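Putative redox protein (Lactobacillus casei, PDB 2QL8) belongs to the OsmC/Ohr family and probably reduces hydroperoxides with thiol chemistry, working as an intertwined dimer. Local coordinates at the interface of chains A and B. Coordinates in Å, arbitrary orientation; residue numbers count along the deposited sequence, not the author numbering. Chains: chain A/B, Putative redox protein.

Contact 1: the interface of chains A and B. Residues chain A 15-18; chain B 57, 79-81, 141.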
ATOM      1  N   THR A  15      -2.938   8.393  -9.317  1.00 13.13           N
ATOM      2  CA  THR A  15      -1.644   8.884  -8.873  1.00 11.08           C
ATOM      3  C   THR A  15      -1.768   9.365  -7.419  1.00 12.22           C
ATOM      4  O   THR A  15      -2.845   9.794  -6.987  1.00 13.65           O
ATOM      5  CB  THR A  15      -1.040   9.996  -9.784  1.00 12.00           C
ATOM      6  OG1 THR A  15      -1.783  11.207  -9.575  1.00 14.98           O
ATOM      7  CG2 THR A  15      -1.009   9.617 -11.251  1.00 13.78           C
ATOM      8  N   ALA A  16      -0.635   9.320  -6.715  1.00 12.52           N
ATOM      9  CA  ALA A  16      -0.508   9.792  -5.329  1.00 12.41           C
ATOM     10  C   ALA A  16       0.792  10.585  -5.222  1.00 13.25           C
ATOM     11  O   ALA A  16       1.819  10.187  -5.787  1.00 12.42           O
ATOM     12  CB  ALA A  16      -0.475   8.632  -4.361  1.00 13.14           C
ATOM     13  N   ILE A  17       0.750  11.698  -4.485  1.00 12.37           N
ATOM     14  CA  ILE A  17       1.920  12.548  -4.303  1.00 13.07           C
ATOM     15  C   ILE A  17       2.207  12.775  -2.818  1.00 13.69           C
ATOM     16  O   ILE A  17       1.263  12.983  -2.019  1.00 14.25           O
ATOM     17  CB  ILE A  17       1.737  13.894  -5.041  1.00 13.33           C
ATOM     18  CG1 ILE A  17       1.597  13.669  -6.555  1.00 15.41           C
ATOM     19  CG2 ILE A  17       2.886  14.864  -4.690  1.00 16.98           C
ATOM     20  CD1 ILE A  17       1.255  14.945  -7.409  1.00 16.32           C
ATOM     21  N   ASN A  18       3.493  12.776  -2.475  1.00 13.65           N
ATOM     22  CA  ASN A  18       3.909  13.340  -1.199  1.00 13.48           C
ATOM     23  C   ASN A  18       5.115  14.243  -1.493  1.00 13.37           C
ATOM     24  O   ASN A  18       6.160  13.794  -1.961  1.00 13.73           O
ATOM     25  CB  ASN A  18       4.227  12.263  -0.164  1.00 13.55           C
ATOM     26  CG  ASN A  18       4.459  12.826   1.226  1.00 14.30           C
ATOM     27  OD1 ASN A  18       5.052  13.902   1.393  1.00 17.07           O
ATOM     28  ND2 ASN A  18       4.006  12.097   2.220  1.00 14.28           N
TER
ATOM     29  N   SER B  57       4.359   6.583  -1.843  1.00 11.12           N
ATOM     30  CA  SER B  57       4.850   7.961  -2.046  1.00 11.61           C
ATOM     31  C   SER B  57       5.338   8.552  -0.710  1.00 11.11           C
ATOM     32  O   SER B  57       6.377   9.196  -0.641  1.00 12.39           O
ATOM     33  CB  SER B  57       3.780   8.878  -2.669  1.00 12.32           C
ATOM     34  OG  SER B  57       2.612   9.006  -1.884  1.00 13.06           O
ATOM     35  N   VAL B  79       7.731  13.068  -4.497  1.00 12.38           N
ATOM     36  CA  VAL B  79       7.518  11.740  -5.064  1.00 11.65           C
ATOM     37  C   VAL B  79       6.062  11.618  -5.534  1.00 11.70           C
ATOM     38  O   VAL B  79       5.110  11.953  -4.794  1.00 13.13           O
ATOM     39  CB  VAL B  79       7.818  10.619  -4.039  1.00 12.64           C
ATOM     40  CG1 VAL B  79       7.496   9.186  -4.669  1.00 12.67           C
ATOM     41  CG2 VAL B  79       9.253  10.702  -3.492  1.00 13.02           C
ATOM     42  N   ARG B  80       5.911  11.131  -6.769  1.00 11.74           N
ATOM     43  CA  ARG B  80       4.626  10.760  -7.318  1.00 12.23           C
ATOM     44  C   ARG B  80       4.632   9.263  -7.617  1.00 11.28           C
ATOM     45  O   ARG B  80       5.566   8.755  -8.237  1.00 13.39           O
ATOM     46  CB  ARG B  80       4.282  11.509  -8.597  1.00 12.55           C
ATOM     47  CG  ARG B  80       2.886  11.093  -9.141  1.00 13.51           C
ATOM     48  CD  ARG B  80       2.411  11.944 -10.269  1.00 15.72           C
ATOM     49  NE  ARG B  80       3.218  11.836 -11.486  1.00 13.82           N
ATOM     50  CZ  ARG B  80       2.848  12.361 -12.650  1.00 14.71           C
ATOM     51  NH1 ARG B  80       1.674  12.959 -12.751  1.00 16.35           N
ATOM     52  NH2 ARG B  80       3.666  12.298 -13.685  1.00 15.30           N
ATOM     53  N   VAL B  81       3.579   8.555  -7.200  1.00 11.89           N
ATOM     54  CA  VAL B  81       3.423   7.126  -7.515  1.00 10.93           C
ATOM     55  C   VAL B  81       2.153   6.981  -8.356  1.00 11.44           C
ATOM     56  O   VAL B  81       1.078   7.444  -7.977  1.00 12.68           O
ATOM     57  CB  VAL B  81       3.338   6.268  -6.247  1.00 11.73           C
ATOM     58  CG1 VAL B  81       3.000   4.819  -6.584  1.00 13.14           C
ATOM     59  CG2 VAL B  81       4.660   6.404  -5.483  1.00 11.57           C
ATOM     60  N   PHE B 141       6.319  16.524 -12.854  1.00 16.04           N
ATOM     61  CA  PHE B 141       5.253  15.544 -12.934  1.00 15.51           C
ATOM     62  C   PHE B 141       4.316  15.744 -14.126  1.00 16.82           C
ATOM     63  O   PHE B 141       3.125  15.427 -14.050  1.00 16.50           O
ATOM     64  CB  PHE B 141       4.485  15.500 -11.619  1.00 14.70           C
ATOM     65  CG  PHE B 141       5.301  15.094 -10.411  1.00 13.74           C
ATOM     66  CD1 PHE B 141       6.314  14.136 -10.499  1.00 14.34           C
ATOM     67  CD2 PHE B 141       4.992  15.619  -9.178  1.00 15.17           C
ATOM     68  CE1 PHE B 141       7.040  13.792  -9.366  1.00 14.15           C
ATOM     69  CE2 PHE B 141       5.703  15.249  -8.032  1.00 15.00           C
ATOM     70  CZ  PHE B 141       6.728  14.329  -8.136  1.00 13.27           C
TER

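Contact 2: the interface of chains A and B. Residues chain A 46-47, 49-50, 53-54; chain B 12, 14, 16, 28, 32.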
ATOM      1  N   THR A  46      -1.581   9.816   9.652  1.00 18.74           N
ATOM      2  CA  THR A  46      -1.321   8.442   9.219  1.00 16.45           C
ATOM      3  C   THR A  46       0.134   8.284   8.769  1.00 16.72           C
ATOM      4  O   THR A  46       0.981   9.170   8.970  1.00 17.91           O
ATOM      5  CB  THR A  46      -2.383   7.977   8.163  1.00 16.77           C
ATOM      6  OG1 THR A  46      -2.337   6.545   7.986  1.00 17.14           O
ATOM      7  CG2 THR A  46      -2.170   8.673   6.817  1.00 17.06           C
ATOM      8  N   ASN A  47       0.446   7.116   8.215  1.00 14.67           N
ATOM      9  CA  ASN A  47       1.806   6.721   7.874  1.00 15.30           C
ATOM     10  C   ASN A  47       1.765   5.587   6.862  1.00 14.33           C
ATOM     11  O   ASN A  47       0.675   5.061   6.557  1.00 14.80           O
ATOM     12  CB  ASN A  47       2.575   6.326   9.166  1.00 14.97           C
ATOM     13  CG  ASN A  47       1.831   5.279   9.992  1.00 15.83           C
ATOM     14  OD1 ASN A  47       1.554   4.189   9.477  1.00 16.97           O
ATOM     15  ND2 ASN A  47       1.501   5.605  11.270  1.00 17.87           N
ATOM     16  N   GLU A  49       2.668   2.524   6.951  1.00 14.23           N
ATOM     17  CA  GLU A  49       2.270   1.255   7.535  1.00 15.29           C
ATOM     18  C   GLU A  49       0.746   1.151   7.548  1.00 13.54           C
ATOM     19  O   GLU A  49       0.142   0.174   7.071  1.00 15.64           O
ATOM     20  CB  GLU A  49       2.815   1.154   8.960  1.00 15.63           C
ATOM     21  CG  GLU A  49       4.358   1.009   9.060  1.00 17.73           C
ATOM     22  CD  GLU A  49       5.117   2.365   9.174  1.00 16.27           C
ATOM     23  OE1 GLU A  49       4.547   3.438   8.810  1.00 17.35           O
ATOM     24  OE2 GLU A  49       6.282   2.327   9.650  1.00 19.05           O
ATOM     25  N   GLN A  50       0.105   2.198   8.062  1.00 14.58           N
ATOM     26  CA  GLN A  50      -1.351   2.267   8.103  1.00 14.76           C
ATOM     27  C   GLN A  50      -1.952   2.240   6.681  1.00 14.49           C
ATOM     28  O   GLN A  50      -2.948   1.546   6.408  1.00 15.91           O
ATOM     29  CB  GLN A  50      -1.834   3.505   8.841  1.00 16.94           C
ATOM     30  CG  GLN A  50      -1.599   3.451  10.365  1.00 16.09           C
ATOM     31  CD  GLN A  50      -2.145   4.662  11.099  1.00 16.92           C
ATOM     32  OE1 GLN A  50      -2.703   5.581  10.489  1.00 17.97           O
ATOM     33  NE2 GLN A  50      -1.991   4.657  12.441  1.00 19.82           N
ATOM     34  N   GLY A  53      -1.777  -1.153   5.167  1.00 13.78           N
ATOM     35  CA  GLY A  53      -2.803  -1.991   5.758  1.00 14.04           C
ATOM     36  C   GLY A  53      -4.210  -1.688   5.236  1.00 14.23           C
ATOM     37  O   GLY A  53      -5.010  -2.600   4.977  1.00 14.99           O
ATOM     38  N   LEU A  54      -4.534  -0.412   5.098  1.00 14.20           N
ATOM     39  CA  LEU A  54      -5.808   0.005   4.517  1.00 13.28           C
ATOM     40  C   LEU A  54      -5.944  -0.481   3.071  1.00 14.15           C
ATOM     41  O   LEU A  54      -7.009  -0.951   2.658  1.00 14.64           O
ATOM     42  CB  LEU A  54      -6.005   1.536   4.598  1.00 14.08           C
ATOM     43  CG  LEU A  54      -6.169   2.159   6.007  1.00 15.26           C
ATOM     44  CD1 LEU A  54      -5.973   3.692   5.990  1.00 16.29           C
ATOM     45  CD2 LEU A  54      -7.547   1.758   6.617  1.00 17.30           C
TER
ATOM     46  N   TYR B  12       7.178  -0.451  15.756  1.00 19.16           N
ATOM     47  CA  TYR B  12       5.859   0.110  15.679  1.00 20.96           C
ATOM     48  C   TYR B  12       4.991  -0.972  15.049  1.00 19.53           C
ATOM     49  O   TYR B  12       5.450  -1.703  14.158  1.00 19.69           O
ATOM     50  CB  TYR B  12       5.844   1.339  14.778  1.00 19.56           C
ATOM     51  CG  TYR B  12       4.485   1.918  14.451  1.00 18.50           C
ATOM     52  CD1 TYR B  12       3.772   2.685  15.346  1.00 20.18           C
ATOM     53  CD2 TYR B  12       3.894   1.666  13.198  1.00 18.89           C
ATOM     54  CE1 TYR B  12       2.537   3.238  15.026  1.00 19.27           C
ATOM     55  CE2 TYR B  12       2.651   2.211  12.861  1.00 19.13           C
ATOM     56  CZ  TYR B  12       1.970   2.981  13.767  1.00 17.07           C
ATOM     57  OH  TYR B  12       0.782   3.560  13.455  1.00 19.54           O
ATOM     58  N   THR B  14       0.652  -1.441  13.672  1.00 17.63           N
ATOM     59  CA  THR B  14      -0.682  -0.894  13.505  1.00 17.01           C
ATOM     60  C   THR B  14      -1.543  -1.980  12.845  1.00 17.71           C
ATOM     61  O   THR B  14      -1.052  -2.970  12.354  1.00 18.91           O
ATOM     62  CB  THR B  14      -0.685   0.415  12.612  1.00 18.10           C
ATOM     63  OG1 THR B  14      -1.967   1.063  12.595  1.00 21.14           O
ATOM     64  CG2 THR B  14      -0.211   0.087  11.163  1.00 18.82           C
ATOM     65  N   ALA B  16      -5.273  -2.452  10.350  1.00 17.94           N
ATOM     66  CA  ALA B  16      -6.274  -1.877   9.468  1.00 17.26           C
ATOM     67  C   ALA B  16      -7.344  -2.941   9.259  1.00 17.49           C
ATOM     68  O   ALA B  16      -7.032  -4.121   9.128  1.00 19.05           O
ATOM     69  CB  ALA B  16      -5.679  -1.514   8.115  1.00 17.85           C
ATOM     70  N   ILE B  28      -8.368   2.352  10.588  1.00 19.56           N
ATOM     71  CA  ILE B  28      -7.411   2.043  11.622  1.00 20.35           C
ATOM     72  C   ILE B  28      -8.154   2.224  12.944  1.00 18.97           C
ATOM     73  O   ILE B  28      -8.667   3.311  13.200  1.00 21.05           O
ATOM     74  CB  ILE B  28      -6.221   3.038  11.596  1.00 17.31           C
ATOM     75  CG1 ILE B  28      -5.600   3.121  10.176  1.00 19.28           C
ATOM     76  CG2 ILE B  28      -5.187   2.703  12.695  1.00 20.39           C
ATOM     77  CD1 ILE B  28      -5.027   1.783   9.689  1.00 17.75           C
ATOM     78  N   LEU B  32      -7.438   6.782  11.512  1.00 20.71           N
ATOM     79  CA  LEU B  32      -8.041   7.162  10.246  1.00 20.74           C
ATOM     80  C   LEU B  32      -9.068   6.139   9.723  1.00 20.64           C
ATOM     81  O   LEU B  32      -8.785   4.961   9.670  1.00 19.98           O
ATOM     82  CB  LEU B  32      -6.960   7.354   9.186  1.00 20.63           C
ATOM     83  CG  LEU B  32      -7.335   7.708   7.747  1.00 21.96           C
ATOM     84  CD1 LEU B  32      -8.005   9.059   7.616  1.00 24.18           C
ATOM     85  CD2 LEU B  32      -6.061   7.606   6.856  1.00 21.34           C
TER
HETATM   86  O   HOH W   1      -4.612   7.081  11.829  1.00 22.95           O

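Contact 1: the interface of chains A and B
A:Ala16 and A:Asn18 of strand 12-18 pair antiparallel with B:Val81 and B:Val79 of strand 77-88, backbone N-H to O in both directions within each pair (A:Ala16 N to B:Val81 O 2.8 Å), adding a strand of one chain to the sheet of the other.

The side chains of A:Ile17 and B:Arg80, bridge partners between these bonded pairs, leave the sheet on one face and cross obliquely. Contact is made by the CG1 branch of A:Ile17, which lies beside its own backbone N (chi1 -62°) and meets the aliphatic CG of B:Arg80 at 3.9 Å. From there the chain runs extended, so that CD1 slides past B:Phe141 in the opposite direction and comes to 4.2 Å from ring atom CD2. The other branch, CG2, stays over the strand and lies 3.7 Å from B:Val79 O. The arginine stem is covered on two adjoining sides: A:Ile17 packs on CB and CG, and the ring of B:Phe141, from the same chain, lies over CB. Further out, after a bend at chi3 (65°), the guanidinium turns one face to B:Phe141 CB. A:Thr15 extends this face, its CB packing on B:Arg80 CD at 4.0 Å. An alanine in place of A:Ile17 would probably open a gap beside the arginine stem, leaving its CG without this apolar cover and B:Phe141 without its neighbour from the other chain.

On the opposite face the helix 48-70 of chain B lies beneath the added strand. Here B:Ser57 contributes van der Waals contact at two points. Its hydroxyl oxygen OG approaches the methyl CB of A:Ala16 at 4.0 Å, and its backbone O is 3.8 Å from the CB methylene of A:Asn18.

Contact 2: the interface of chains A and B
B:Ile28 sets its CD1 methyl against both A:Gln50 and A:Leu54, side chains one turn apart on helix 48-70, and forms the apolar centre of this patch. The CD1 atom lies 3.7 Å from A:Gln50 CB and 3.9 Å from A:Leu54 CG, and the B:Ile28 side chain crosses both at about a right angle. Below it the B:Ala16 methyl rests against the helix backbone, with CB 3.7 Å from A:Gly53 CA; the absence of a side chain at the glycine lets the strand come this close. B:Leu32 closes the other flank, its CD2 branch touching both A:Leu54 CD1 and A:Thr46 CB.

Further out, A:Gln50 is gripped along its length. Its chain is extended beyond CG (chi2 -177°), with B:Ile28 and B:Thr14 each crossing it at about a right angle, on adjoining sides; the CG2 methyl of B:Thr14 is 3.7 Å from A:Gln50 CG. This carries the amide to the polar rim, where A:Thr46 OG1 donates to A:Gln50 OE1 at 2.7 Å. A water 2.8 Å from the same OE1 links it to the backbone N of B:Leu32. With OE1 engaged in this way, NE2 is turned toward B:Tyr12 OH, although that 3.1 Å bond is weak and poorly aligned.

The phenol hydroxyl has a straighter donor in A:Asn47, whose ND2 meets B:Tyr12 OH tip to tip at 3.1 Å, amide and ring planes standing 88° apart. Meanwhile the OD1 of A:Asn47 accepts the backbone N of A:Gln50, a helix N-cap that also fixes which end of the asparagine amide faces the tyrosine. B:Tyr12 CE2 in turn leans on A:Glu49 CB. Together these contacts seat strand 12-18 and the loop residues B:Ile28 and B:Leu32 against the first turns of the other chain's helix 48-70, helping to hold the two copies together.

Contact 1 and contact 2 lie about 19 Å apart, measured between the centres of their C-alpha atoms, and share strand 12-18 and helix 48-70 with the chains exchanged; strand 77-88 belongs to contact 1 and the loop residues B:Ile28 and B:Leu32 to contact 2. Strand 12-18 comes from chain A in contact 1 and from chain B in contact 2. Because the interface is two-fold symmetric, each strand does both jobs: it extends the partner's sheet through its backbone and covers the partner's helix with its side chains. Residue 16 serves in both roles. Such reciprocal exchange suits the intertwined dimer typical of the OsmC/Ohr family.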